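Local coordinates for putative glucosidase lplD, ALPHA-GALACTURONIDASE (Bacillus subtilis, PDB 3FEF), which hydrolyses alpha-1,4-linked galacturonate, including di-galacturonate, as a family 4 glycoside hydrolase that depends on NAD+ and manganese, at residues G167-V172 against G203-T208; F207-K212 against Y262-A267; N346-G351 against Q359-T364. One frame throughout, in Å; residues are numbered along the deposited sequence.

Overall arrangement
Contact 1 lies near the middle of the chain, its centre about 6 Å from the chain's centre, and closes the metal site between the end of the parallel Rossmann-type sheet (strand 164-167) with the start of helix 171-187 and the turn leading into strand 207-215. Contact 2, centred about 12 Å away, takes over Phe207 and Thr208 and pairs the same strand with 265-266. Contact 3, later in sequence, joins strands 341-348 and 361-369 of a separate antiparallel sheet, its centre about 11 Å from that of contact 1 and about 17 Å from that of contact 2. Glu363 touches Asn205 and Thr208, so the two C-terminal sheets meet beside the metal, bound by Cys169 of the probable nucleotide-binding half and His206 of the C-terminal half.

Contact 1: G167-V172 against G203-T208; sequences GCCHEV and GINHFT. With MG (magnesium ion), chain G.
A magnesium ion joins the two segments, taking one protein ligand from each. Cys169 directs its CB toward 203-208, where it packs on the side chain of Asn205. The next atom, SG, stands anti to the backbone N (chi1 177°) and so reaches the ion, with 2.6 Å between SG and MG. SG also accepts the backbone N-H of Glu171 in a nearly straight bond (168°), N to SG 3.4 Å. From the other segment, NE2 of His206 binds MG at 2.3 Å; the sulfur lies oblique to this ring, whose ND1 is hydrogen-bonded to Thr110 and which stacks on His272. Glu171, bent at chi2 (-47°), lays CG 3.7 Å from CD2 of His206 and turns its carboxylate back to the site: OE2 accepts from a metal-bound water, 2.8 Å from OE2 to the water oxygen, while OE1 is held by the backbone N of Gly269. A second metal-bound water accepts the N-H of His170, probably the proton donor, and a third completes the five ligands observed. Metal and amide N-H together would favour a thiolate at Cys169. The cysteine-histidine pair is also the manganese site, and activity was shown with manganese; some of the waters probably hold places taken by substrate hydroxyls, as in family 4 relatives.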
ATOM      1  N   GLY A 167     -11.758 -21.401   1.535  1.00 21.78           N
ATOM      2  CA  GLY A 167     -12.555 -22.069   0.534  1.00 21.61           C
ATOM      3  C   GLY A 167     -11.700 -23.115  -0.166  1.00 27.05           C
ATOM      4  O   GLY A 167     -10.511 -22.861  -0.468  1.00 23.32           O
ATOM      5  N   CYS A 168     -12.305 -24.284  -0.428  1.00 24.99           N
ATOM      6  CA  CYS A 168     -11.633 -25.399  -1.105  1.00 27.29           C
ATOM      7  C   CYS A 168     -12.297 -25.815  -2.403  1.00 27.35           C
ATOM      8  O   CYS A 168     -13.516 -25.893  -2.504  1.00 27.15           O
ATOM      9  CB  CYS A 168     -11.563 -26.635  -0.201  1.00 25.33           C
ATOM     10  SG  CYS A 168     -10.310 -26.460   1.036  1.00 33.40           S
ATOM     11  N   CYS A 169     -11.465 -26.155  -3.372  1.00 28.21           N
ATOM     12  CA  CYS A 169     -11.906 -26.506  -4.705  1.00 26.71           C
ATOM     13  C   CYS A 169     -10.950 -27.564  -5.232  1.00 27.48           C
ATOM     14  O   CYS A 169      -9.781 -27.592  -4.845  1.00 25.47           O
ATOM     15  CB  CYS A 169     -11.861 -25.279  -5.610  1.00 26.94           C
ATOM     16  SG  CYS A 169     -12.320 -25.637  -7.315  1.00 26.18           S
ATOM     17  N   HIS A 170     -11.441 -28.438  -6.109  1.00 28.17           N
ATOM     18  CA  HIS A 170     -10.625 -29.538  -6.600  1.00 28.94           C
ATOM     19  C   HIS A 170     -10.196 -29.338  -8.057  1.00 28.96           C
ATOM     20  O   HIS A 170      -9.575 -30.215  -8.626  1.00 30.80           O
ATOM     21  CB  HIS A 170     -11.349 -30.874  -6.450  1.00 30.09           C
ATOM     22  CG  HIS A 170     -12.616 -30.958  -7.245  1.00 35.08           C
ATOM     23  ND1 HIS A 170     -13.817 -31.361  -6.698  1.00 34.07           N
ATOM     24  CD2 HIS A 170     -12.877 -30.650  -8.538  1.00 34.50           C
ATOM     25  CE1 HIS A 170     -14.757 -31.319  -7.625  1.00 35.44           C
ATOM     26  NE2 HIS A 170     -14.212 -30.895  -8.752  1.00 37.60           N
ATOM     27  N   GLU A 171     -10.496 -28.187  -8.649  1.00 26.38           N
ATOM     28  CA  GLU A 171     -10.155 -27.988 -10.051  1.00 27.43           C
ATOM     29  C   GLU A 171      -8.652 -28.111 -10.313  1.00 27.34           C
ATOM     30  O   GLU A 171      -8.236 -28.724 -11.292  1.00 27.53           O
ATOM     31  CB  GLU A 171     -10.677 -26.642 -10.559  1.00 29.19           C
ATOM     32  CG  GLU A 171     -12.160 -26.673 -10.910  1.00 35.44           C
ATOM     33  CD  GLU A 171     -12.530 -27.889 -11.753  1.00 34.80           C
ATOM     34  OE1 GLU A 171     -12.151 -27.944 -12.943  1.00 36.98           O
ATOM     35  OE2 GLU A 171     -13.191 -28.795 -11.217  1.00 35.69           O
ATOM     36  N   VAL A 172      -7.833 -27.533  -9.439  1.00 24.23           N
ATOM     37  CA  VAL A 172      -6.406 -27.572  -9.665  1.00 24.48           C
ATOM     38  C   VAL A 172      -5.898 -29.029  -9.683  1.00 27.45           C
ATOM     39  O   VAL A 172      -4.947 -29.343 -10.387  1.00 25.84           O
ATOM     40  CB  VAL A 172      -5.643 -26.727  -8.641  1.00 22.63           C
ATOM     41  CG1 VAL A 172      -4.149 -26.856  -8.866  1.00 22.92           C
ATOM     42  CG2 VAL A 172      -6.082 -25.247  -8.710  1.00 24.99           C
ATOM     43  N   GLY A 203      -4.681 -17.105  -8.734  1.00 17.53           N
ATOM     44  CA  GLY A 203      -5.833 -16.594  -9.460  1.00 16.55           C
ATOM     45  C   GLY A 203      -7.019 -16.456  -8.528  1.00 15.66           C
ATOM     46  O   GLY A 203      -6.872 -16.188  -7.339  1.00 16.25           O
ATOM     47  N   ILE A 204      -8.203 -16.599  -9.078  1.00 17.88           N
ATOM     48  CA  ILE A 204      -9.402 -16.646  -8.266  1.00 18.88           C
ATOM     49  C   ILE A 204     -10.037 -17.985  -8.631  1.00 20.78           C
ATOM     50  O   ILE A 204      -9.709 -18.563  -9.676  1.00 21.60           O
ATOM     51  CB  ILE A 204     -10.351 -15.499  -8.617  1.00 19.50           C
ATOM     52  CG1 ILE A 204     -10.667 -15.518 -10.109  1.00 18.28           C
ATOM     53  CG2 ILE A 204      -9.730 -14.146  -8.229  1.00 18.26           C
ATOM     54  CD1 ILE A 204     -11.531 -14.323 -10.576  1.00 19.29           C
ATOM     55  N   ASN A 205     -10.927 -18.478  -7.780  1.00 20.79           N
ATOM     56  CA  ASN A 205     -11.536 -19.799  -7.977  1.00 22.97           C
ATOM     57  C   ASN A 205     -12.112 -20.026  -9.389  1.00 21.90           C
ATOM     58  O   ASN A 205     -12.797 -19.163  -9.939  1.00 24.42           O
ATOM     59  CB  ASN A 205     -12.620 -20.037  -6.907  1.00 22.40           C
ATOM     60  CG  ASN A 205     -13.163 -21.464  -6.935  1.00 25.98           C
ATOM     61  OD1 ASN A 205     -12.420 -22.454  -6.758  1.00 27.71           O
ATOM     62  ND2 ASN A 205     -14.443 -21.578  -7.193  1.00 26.45           N
ATOM     63  N   HIS A 206     -11.836 -21.193  -9.964  1.00 20.61           N
ATOM     64  CA  HIS A 206     -12.226 -21.528 -11.349  1.00 22.63           C
ATOM     65  C   HIS A 206     -11.518 -20.721 -12.428  1.00 23.80           C
ATOM     66  O   HIS A 206     -11.772 -20.916 -13.615  1.00 24.80           O
ATOM     67  CB  HIS A 206     -13.756 -21.466 -11.548  1.00 21.87           C
ATOM     68  CG  HIS A 206     -14.500 -22.490 -10.751  1.00 20.50           C
ATOM     69  ND1 HIS A 206     -15.824 -22.356 -10.408  1.00 22.08           N
ATOM     70  CD2 HIS A 206     -14.079 -23.645 -10.181  1.00 21.74           C
ATOM     71  CE1 HIS A 206     -16.201 -23.405  -9.695  1.00 23.73           C
ATOM     72  NE2 HIS A 206     -15.159 -24.205  -9.550  1.00 23.47           N
ATOM     73  N   PHE A 207     -10.642 -19.812 -12.017  1.00 21.98           N
ATOM     74  CA  PHE A 207      -9.846 -19.012 -12.950  1.00 21.68           C
ATOM     75  C   PHE A 207      -8.424 -18.928 -12.370  1.00 23.65           C
ATOM     76  O   PHE A 207      -7.902 -17.843 -12.107  1.00 21.02           O
ATOM     77  CB  PHE A 207     -10.450 -17.615 -13.104  1.00 22.68           C
ATOM     78  CG  PHE A 207      -9.950 -16.850 -14.321  1.00 24.71           C
ATOM     79  CD1 PHE A 207     -10.089 -17.381 -15.607  1.00 23.77           C
ATOM     80  CD2 PHE A 207      -9.362 -15.597 -14.175  1.00 22.85           C
ATOM     81  CE1 PHE A 207      -9.639 -16.676 -16.730  1.00 21.19           C
ATOM     82  CE2 PHE A 207      -8.907 -14.895 -15.283  1.00 24.77           C
ATOM     83  CZ  PHE A 207      -9.051 -15.440 -16.569  1.00 22.91           C
ATOM     84  N   THR A 208      -7.844 -20.109 -12.148  1.00 19.94           N
ATOM     85  CA  THR A 208      -6.533 -20.293 -11.574  1.00 20.35           C
ATOM     86  C   THR A 208      -5.497 -20.611 -12.646  1.00 20.92           C
ATOM     87  O   THR A 208      -5.811 -21.217 -13.675  1.00 22.59           O
ATOM     88  CB  THR A 208      -6.544 -21.480 -10.589  1.00 21.57           C
ATOM     89  OG1 THR A 208      -7.392 -22.502 -11.123  1.00 24.71           O
ATOM     90  CG2 THR A 208      -7.086 -21.058  -9.234  1.00 21.19           C
TER
HETATM   91 MG    MG G   1     -14.784 -25.879  -8.016  1.00 39.02          MG
HETATM   92  O   HOH W   1     -14.630 -27.709  -6.513  1.00 42.89           O
HETATM   93  O   HOH W   2     -14.998 -27.775  -9.371  1.00 59.66           O
HETATM   94  O   HOH W   3     -15.349 -24.255  -6.430  1.00 32.69           O

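Contact 2: F207-K212 against Y262-A267; sequences FTWITK and YGAIPA
Four hydrogen bonds tie 262-267 to 207-212 in antiparallel fashion, two of them at Ile265 and two at Ala267. Ile210 and Ile265 form the hydrogen-bonded pair: Ile210 N to Ile265 O and Ile265 N to Ile210 O are both 2.9 Å, each with an N-H...O angle of 159°. Two residues on, past the non-hydrogen-bonded pair Trp209-Pro266, Ala267 N gives to Thr208 O at 2.7 Å. The hydroxyl of Thr208, in the crowded position between backbone N and carbonyl carbon (chi1 38°), returns a bond from OG1 to Ala267 O at 2.8 Å, reaching that carbonyl from above its plane. Ala267 is thus gripped through both its N-H and its C=O. On one face of the sheet Trp209 lies over Pro266: the proline CA stands 4.2 Å from the centroid of the tryptophan six-membered ring, 24° off the normal, a CH-pi contact, and CG of Pro266 touches CZ3 of Trp209 at 3.6 Å. The far corner of the indole, CH2, meets CD2 of Tyr262 at 3.8 Å, the two ring planes steeply inclined, and Ala264 O lies at the indole's edge. On the other face the CB atoms of Ile210 and Ile265 oppose each other, and Ile210 CG1 packs on the methyl of Ala267. Farther out, Leu258 of helix 253-262 and Val385 of helix 383-405 back the tryptophan, whereas Thr175 of helix 171-187 covers both isoleucines. Gly263, with positive phi, lets the chain leave helix 253-262 and reach the strand. Strand 207-215 also pairs with 197-202, so 265-266 adds a short flanking strand to the antiparallel sheet of the family's C-terminal domain.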
ATOM      1  N   PHE A 207     -10.642 -19.812 -12.017  1.00 21.98           N
ATOM      2  CA  PHE A 207      -9.846 -19.012 -12.950  1.00 21.68           C
ATOM      3  C   PHE A 207      -8.424 -18.928 -12.370  1.00 23.65           C
ATOM      4  O   PHE A 207      -7.902 -17.843 -12.107  1.00 21.02           O
ATOM      5  CB  PHE A 207     -10.450 -17.615 -13.104  1.00 22.68           C
ATOM      6  CG  PHE A 207      -9.950 -16.850 -14.321  1.00 24.71           C
ATOM      7  CD1 PHE A 207     -10.089 -17.381 -15.607  1.00 23.77           C
ATOM      8  CD2 PHE A 207      -9.362 -15.597 -14.175  1.00 22.85           C
ATOM      9  CE1 PHE A 207      -9.639 -16.676 -16.730  1.00 21.19           C
ATOM     10  CE2 PHE A 207      -8.907 -14.895 -15.283  1.00 24.77           C
ATOM     11  CZ  PHE A 207      -9.051 -15.440 -16.569  1.00 22.91           C
ATOM     12  N   THR A 208      -7.844 -20.109 -12.148  1.00 19.94           N
ATOM     13  CA  THR A 208      -6.533 -20.293 -11.574  1.00 20.35           C
ATOM     14  C   THR A 208      -5.497 -20.611 -12.646  1.00 20.92           C
ATOM     15  O   THR A 208      -5.811 -21.217 -13.675  1.00 22.59           O
ATOM     16  CB  THR A 208      -6.544 -21.480 -10.589  1.00 21.57           C
ATOM     17  OG1 THR A 208      -7.392 -22.502 -11.123  1.00 24.71           O
ATOM     18  CG2 THR A 208      -7.086 -21.058  -9.234  1.00 21.19           C
ATOM     19  N   TRP A 209      -4.252 -20.213 -12.389  1.00 19.12           N
ATOM     20  CA  TRP A 209      -3.202 -20.322 -13.379  1.00 21.19           C
ATOM     21  C   TRP A 209      -1.925 -20.828 -12.744  1.00 22.06           C
ATOM     22  O   TRP A 209      -1.597 -20.502 -11.595  1.00 22.51           O
ATOM     23  CB  TRP A 209      -2.955 -18.952 -14.029  1.00 17.90           C
ATOM     24  CG  TRP A 209      -4.183 -18.477 -14.749  1.00 20.39           C
ATOM     25  CD1 TRP A 209      -5.320 -17.966 -14.186  1.00 16.59           C
ATOM     26  CD2 TRP A 209      -4.403 -18.493 -16.166  1.00 20.34           C
ATOM     27  NE1 TRP A 209      -6.234 -17.667 -15.169  1.00 21.68           N
ATOM     28  CE2 TRP A 209      -5.696 -17.975 -16.392  1.00 20.63           C
ATOM     29  CE3 TRP A 209      -3.632 -18.897 -17.263  1.00 21.33           C
ATOM     30  CZ2 TRP A 209      -6.240 -17.855 -17.670  1.00 22.46           C
ATOM     31  CZ3 TRP A 209      -4.170 -18.775 -18.538  1.00 23.10           C
ATOM     32  CH2 TRP A 209      -5.458 -18.260 -18.734  1.00 19.93           C
ATOM     33  N   ILE A 210      -1.182 -21.597 -13.516  1.00 20.81           N
ATOM     34  CA  ILE A 210       0.078 -22.116 -13.049  1.00 21.85           C
ATOM     35  C   ILE A 210       1.171 -21.452 -13.833  1.00 24.06           C
ATOM     36  O   ILE A 210       1.269 -21.607 -15.053  1.00 24.03           O
ATOM     37  CB  ILE A 210       0.128 -23.660 -13.210  1.00 20.74           C
ATOM     38  CG1 ILE A 210      -0.946 -24.292 -12.324  1.00 20.89           C
ATOM     39  CG2 ILE A 210       1.522 -24.180 -12.883  1.00 21.72           C
ATOM     40  CD1 ILE A 210      -1.207 -25.848 -12.575  1.00 22.42           C
ATOM     41  N   THR A 211       2.001 -20.694 -13.128  1.00 27.16           N
ATOM     42  CA  THR A 211       3.062 -19.933 -13.768  1.00 26.02           C
ATOM     43  C   THR A 211       4.424 -20.637 -13.621  1.00 27.14           C
ATOM     44  O   THR A 211       5.386 -20.288 -14.297  1.00 26.78           O
ATOM     45  CB  THR A 211       3.139 -18.535 -13.147  1.00 26.31           C
ATOM     46  OG1 THR A 211       3.343 -18.669 -11.737  1.00 25.22           O
ATOM     47  CG2 THR A 211       1.842 -17.803 -13.361  1.00 26.29           C
ATOM     48  N   LYS A 212       4.499 -21.616 -12.724  1.00 24.00           N
ATOM     49  CA  LYS A 212       5.697 -22.434 -12.574  1.00 26.33           C
ATOM     50  C   LYS A 212       5.232 -23.807 -12.139  1.00 27.02           C
ATOM     51  O   LYS A 212       4.254 -23.932 -11.395  1.00 24.18           O
ATOM     52  CB  LYS A 212       6.639 -21.890 -11.492  1.00 30.26           C
ATOM     53  CG  LYS A 212       7.011 -20.425 -11.593  1.00 30.65           C
ATOM     54  CD  LYS A 212       7.457 -19.927 -10.209  1.00 38.19           C
ATOM     55  CE  LYS A 212       7.881 -18.464 -10.229  1.00 42.68           C
ATOM     56  NZ  LYS A 212       7.794 -17.828  -8.870  1.00 45.90           N
ATOM     57  N   TYR A 262      -1.570 -16.736 -23.342  1.00 25.24           N
ATOM     58  CA  TYR A 262      -1.133 -16.065 -22.117  1.00 24.08           C
ATOM     59  C   TYR A 262       0.191 -16.520 -21.542  1.00 24.79           C
ATOM     60  O   TYR A 262       0.765 -15.821 -20.735  1.00 25.51           O
ATOM     61  CB  TYR A 262      -2.233 -16.145 -21.052  1.00 22.93           C
ATOM     62  CG  TYR A 262      -3.495 -15.393 -21.415  1.00 21.46           C
ATOM     63  CD1 TYR A 262      -3.511 -13.992 -21.448  1.00 20.65           C
ATOM     64  CD2 TYR A 262      -4.671 -16.073 -21.713  1.00 21.20           C
ATOM     65  CE1 TYR A 262      -4.673 -13.292 -21.769  1.00 22.40           C
ATOM     66  CE2 TYR A 262      -5.849 -15.382 -22.025  1.00 23.19           C
ATOM     67  CZ  TYR A 262      -5.840 -13.989 -22.041  1.00 24.62           C
ATOM     68  OH  TYR A 262      -6.988 -13.305 -22.360  1.00 24.78           O
ATOM     69  N   GLY A 263       0.671 -17.695 -21.947  1.00 25.49           N
ATOM     70  CA  GLY A 263       1.966 -18.190 -21.474  1.00 26.15           C
ATOM     71  C   GLY A 263       1.980 -18.789 -20.067  1.00 25.70           C
ATOM     72  O   GLY A 263       3.040 -19.122 -19.542  1.00 26.98           O
ATOM     73  N   ALA A 264       0.815 -18.903 -19.434  1.00 24.12           N
ATOM     74  CA  ALA A 264       0.727 -19.638 -18.170  1.00 23.36           C
ATOM     75  C   ALA A 264      -0.282 -20.752 -18.372  1.00 21.24           C
ATOM     76  O   ALA A 264      -1.111 -20.661 -19.239  1.00 21.36           O
ATOM     77  CB  ALA A 264       0.316 -18.717 -17.015  1.00 23.77           C
ATOM     78  N   ILE A 265      -0.209 -21.813 -17.581  1.00 21.16           N
ATOM     79  CA  ILE A 265      -1.098 -22.937 -17.760  1.00 20.95           C
ATOM     80  C   ILE A 265      -2.439 -22.740 -17.041  1.00 22.08           C
ATOM     81  O   ILE A 265      -2.490 -22.678 -15.836  1.00 21.95           O
ATOM     82  CB  ILE A 265      -0.445 -24.227 -17.238  1.00 23.16           C
ATOM     83  CG1 ILE A 265       0.869 -24.514 -17.993  1.00 24.75           C
ATOM     84  CG2 ILE A 265      -1.449 -25.392 -17.290  1.00 19.65           C
ATOM     85  CD1 ILE A 265       1.668 -25.726 -17.445  1.00 21.59           C
ATOM     86  N   PRO A 266      -3.540 -22.685 -17.796  1.00 23.99           N
ATOM     87  CA  PRO A 266      -4.832 -22.517 -17.157  1.00 22.94           C
ATOM     88  C   PRO A 266      -5.089 -23.733 -16.280  1.00 26.66           C
ATOM     89  O   PRO A 266      -4.804 -24.859 -16.691  1.00 24.67           O
ATOM     90  CB  PRO A 266      -5.801 -22.470 -18.333  1.00 23.35           C
ATOM     91  CG  PRO A 266      -4.936 -22.162 -19.547  1.00 23.81           C
ATOM     92  CD  PRO A 266      -3.658 -22.867 -19.253  1.00 23.62           C
ATOM     93  N   ALA A 267      -5.591 -23.515 -15.071  1.00 23.84           N
ATOM     94  CA  ALA A 267      -5.637 -24.605 -14.084  1.00 23.51           C
ATOM     95  C   ALA A 267      -7.032 -24.887 -13.547  1.00 22.79           C
ATOM     96  O   ALA A 267      -7.216 -24.987 -12.341  1.00 23.81           O
ATOM     97  CB  ALA A 267      -4.664 -24.303 -12.921  1.00 21.99           C
TER

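Contact 3: N346-G351 against Q359-T364; sequences NMPNQG and QAIVET
Strands 341-348 and 361-369 form a beta hairpin whose long loop is 349-360, and the end of the pair bearing Glu363 lies beside the metal site. Met347, a selenomethionine, and Val362 are the hydrogen-bonded pair, with Met347 N to Val362 O and Val362 N to Met347 O both 3.0 Å. Beyond Pro348, Asn349 carries the ladder into the loop: its N gives to Ala360 O, and its O accepts from Gln359 N at 2.7 Å in an almost straight bond (177°). Its OD1 accepts from Gly351 N, two residues on, in an Asx turn, and also from Val353 N, while CB of Asn349 rests 3.8 Å from CG2 of Val362. Asn346 and Glu363 share the face that also carries Pro348 and Ile361. Extended from a CG anti to the backbone N (chi1 -172°), Glu363 presents OE1 to ND2 of Asn346 at 3.0 Å, the nitrogen standing 73° out of the carboxylate plane; OE2 is taken by Asn344. An alanine here would remove the carboxylate that both amides donate to, leaving Asn346 ND2 its weak bond to Gly167 O, and would probably loosen the packing beside Cys169, whose side chain is about 4 Å from that of Glu363 at the nearest atoms. The other end of the Asn346 amide is fixed by a water that donates to OD1 (2.8 Å from the water oxygen) and to Ile361 O (2.7 Å).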
ATOM      1  N   ASN A 346      -8.542 -20.943  -1.008  1.00 20.60           N
ATOM      2  CA  ASN A 346      -9.076 -19.625  -1.198  1.00 21.19           C
ATOM      3  C   ASN A 346      -9.082 -18.850   0.122  1.00 23.21           C
ATOM      4  O   ASN A 346      -9.636 -19.307   1.110  1.00 23.29           O
ATOM      5  CB  ASN A 346     -10.486 -19.731  -1.792  1.00 19.73           C
ATOM      6  CG  ASN A 346     -10.464 -20.117  -3.255  1.00 22.29           C
ATOM      7  OD1 ASN A 346     -10.649 -19.262  -4.117  1.00 25.34           O
ATOM      8  ND2 ASN A 346     -10.208 -21.401  -3.552  1.00 21.56           N
HETATM    9  N   MSE A 347      -8.488 -17.664   0.106  1.00 21.79           N
HETATM   10  CA  MSE A 347      -8.388 -16.816   1.275  1.00 22.71           C
HETATM   11  C   MSE A 347      -8.251 -15.349   0.881  1.00 19.57           C
HETATM   12  O   MSE A 347      -7.815 -15.042  -0.217  1.00 19.25           O
HETATM   13  CB  MSE A 347      -7.129 -17.181   2.045  1.00 25.98           C
HETATM   14  CG  MSE A 347      -7.279 -18.461   2.792  1.00 36.08           C
HETATM   15 SE   MSE A 347      -5.765 -18.646   3.956  1.00 43.55          SE
HETATM   16  CE  MSE A 347      -6.648 -17.857   5.523  1.00 33.42           C
ATOM     17  N   PRO A 348      -8.559 -14.443   1.813  1.00 19.13           N
ATOM     18  CA  PRO A 348      -8.355 -13.011   1.568  1.00 20.36           C
ATOM     19  C   PRO A 348      -6.924 -12.713   1.108  1.00 20.75           C
ATOM     20  O   PRO A 348      -5.957 -13.222   1.683  1.00 20.01           O
ATOM     21  CB  PRO A 348      -8.595 -12.366   2.938  1.00 19.99           C
ATOM     22  CG  PRO A 348      -9.458 -13.404   3.748  1.00 17.38           C
ATOM     23  CD  PRO A 348      -8.959 -14.750   3.204  1.00 21.44           C
ATOM     24  N   ASN A 349      -6.796 -11.865   0.095  1.00 18.93           N
ATOM     25  CA  ASN A 349      -5.491 -11.463  -0.437  1.00 19.18           C
ATOM     26  C   ASN A 349      -4.803 -10.493   0.510  1.00 21.86           C
ATOM     27  O   ASN A 349      -5.353  -9.452   0.844  1.00 24.55           O
ATOM     28  CB  ASN A 349      -5.694 -10.796  -1.810  1.00 19.50           C
ATOM     29  CG  ASN A 349      -4.382 -10.588  -2.594  1.00 22.93           C
ATOM     30  OD1 ASN A 349      -3.435 -11.344  -2.450  1.00 21.64           O
ATOM     31  ND2 ASN A 349      -4.366  -9.578  -3.476  1.00 22.95           N
ATOM     32  N   GLN A 350      -3.586 -10.832   0.926  1.00 23.09           N
ATOM     33  CA  GLN A 350      -2.760  -9.948   1.718  1.00 22.46           C
ATOM     34  C   GLN A 350      -1.392  -9.846   1.049  1.00 22.48           C
ATOM     35  O   GLN A 350      -0.396  -9.607   1.706  1.00 21.75           O
ATOM     36  CB  GLN A 350      -2.613 -10.490   3.132  1.00 26.08           C
ATOM     37  CG  GLN A 350      -3.924 -10.615   3.879  1.00 31.88           C
ATOM     38  CD  GLN A 350      -4.556  -9.270   4.137  1.00 37.89           C
ATOM     39  OE1 GLN A 350      -5.774  -9.105   4.047  1.00 44.52           O
ATOM     40  NE2 GLN A 350      -3.729  -8.289   4.458  1.00 41.26           N
ATOM     41  N   GLY A 351      -1.363 -10.044  -0.263  1.00 20.89           N
ATOM     42  CA  GLY A 351      -0.132  -9.952  -1.025  1.00 20.54           C
ATOM     43  C   GLY A 351       0.269 -11.238  -1.724  1.00 23.53           C
ATOM     44  O   GLY A 351       1.243 -11.249  -2.467  1.00 26.11           O
ATOM     45  N   GLN A 359      -7.730  -8.138   0.445  1.00 27.41           N
ATOM     46  CA  GLN A 359      -8.972  -8.670   1.033  1.00 27.39           C
ATOM     47  C   GLN A 359      -9.777  -9.539   0.072  1.00 25.53           C
ATOM     48  O   GLN A 359     -10.563 -10.378   0.497  1.00 23.98           O
ATOM     49  CB  GLN A 359      -9.875  -7.533   1.460  1.00 32.24           C
ATOM     50  CG  GLN A 359      -9.183  -6.518   2.300  1.00 37.96           C
ATOM     51  CD  GLN A 359      -9.335  -6.869   3.716  1.00 42.69           C
ATOM     52  OE1 GLN A 359      -8.796  -7.884   4.175  1.00 45.05           O
ATOM     53  NE2 GLN A 359     -10.113  -6.065   4.437  1.00 44.48           N
ATOM     54  N   ALA A 360      -9.649  -9.290  -1.224  1.00 23.49           N
ATOM     55  CA  ALA A 360     -10.408 -10.089  -2.169  1.00 23.22           C
ATOM     56  C   ALA A 360      -9.975 -11.549  -1.987  1.00 20.70           C
ATOM     57  O   ALA A 360      -8.840 -11.819  -1.628  1.00 19.40           O
ATOM     58  CB  ALA A 360     -10.170  -9.621  -3.588  1.00 19.24           C
ATOM     59  N   ILE A 361     -10.906 -12.466  -2.202  1.00 22.48           N
ATOM     60  CA  ILE A 361     -10.656 -13.902  -2.080  1.00 20.37           C
ATOM     61  C   ILE A 361      -9.886 -14.405  -3.297  1.00 22.63           C
ATOM     62  O   ILE A 361     -10.423 -14.421  -4.402  1.00 17.67           O
ATOM     63  CB  ILE A 361     -11.997 -14.682  -1.994  1.00 19.46           C
ATOM     64  CG1 ILE A 361     -12.879 -14.080  -0.887  1.00 16.09           C
ATOM     65  CG2 ILE A 361     -11.754 -16.219  -1.768  1.00 16.90           C
ATOM     66  CD1 ILE A 361     -12.181 -13.989   0.447  1.00 12.07           C
ATOM     67  N   VAL A 362      -8.629 -14.788  -3.087  1.00 20.27           N
ATOM     68  CA  VAL A 362      -7.813 -15.382  -4.142  1.00 18.63           C
ATOM     69  C   VAL A 362      -7.400 -16.838  -3.797  1.00 19.51           C
ATOM     70  O   VAL A 362      -7.370 -17.238  -2.622  1.00 16.47           O
ATOM     71  CB  VAL A 362      -6.578 -14.490  -4.418  1.00 20.10           C
ATOM     72  CG1 VAL A 362      -7.033 -13.069  -4.919  1.00 14.50           C
ATOM     73  CG2 VAL A 362      -5.771 -14.330  -3.137  1.00 18.68           C
ATOM     74  N   GLU A 363      -7.113 -17.627  -4.824  1.00 17.05           N
ATOM     75  CA  GLU A 363      -6.652 -18.995  -4.651  1.00 20.69           C
ATOM     76  C   GLU A 363      -5.140 -19.100  -4.881  1.00 21.37           C
ATOM     77  O   GLU A 363      -4.663 -18.768  -5.964  1.00 21.51           O
ATOM     78  CB  GLU A 363      -7.417 -19.930  -5.633  1.00 25.13           C
ATOM     79  CG  GLU A 363      -7.167 -21.455  -5.443  1.00 25.02           C
ATOM     80  CD  GLU A 363      -8.273 -22.344  -6.047  1.00 30.01           C
ATOM     81  OE1 GLU A 363      -9.371 -21.832  -6.391  1.00 29.92           O
ATOM     82  OE2 GLU A 363      -8.057 -23.579  -6.149  1.00 32.59           O
ATOM     83  N   THR A 364      -4.398 -19.530  -3.849  1.00 19.58           N
ATOM     84  CA  THR A 364      -2.961 -19.837  -3.955  1.00 19.91           C
ATOM     85  C   THR A 364      -2.644 -21.027  -3.070  1.00 21.63           C
ATOM     86  O   THR A 364      -3.501 -21.496  -2.312  1.00 17.81           O
ATOM     87  CB  THR A 364      -2.039 -18.688  -3.458  1.00 20.85           C
ATOM     88  OG1 THR A 364      -2.283 -18.453  -2.070  1.00 19.84           O
ATOM     89  CG2 THR A 364      -2.273 -17.399  -4.233  1.00 18.97           C
TER
HETATM   90  O   HOH W   4     -11.136 -16.832  -5.313  1.00 19.73           O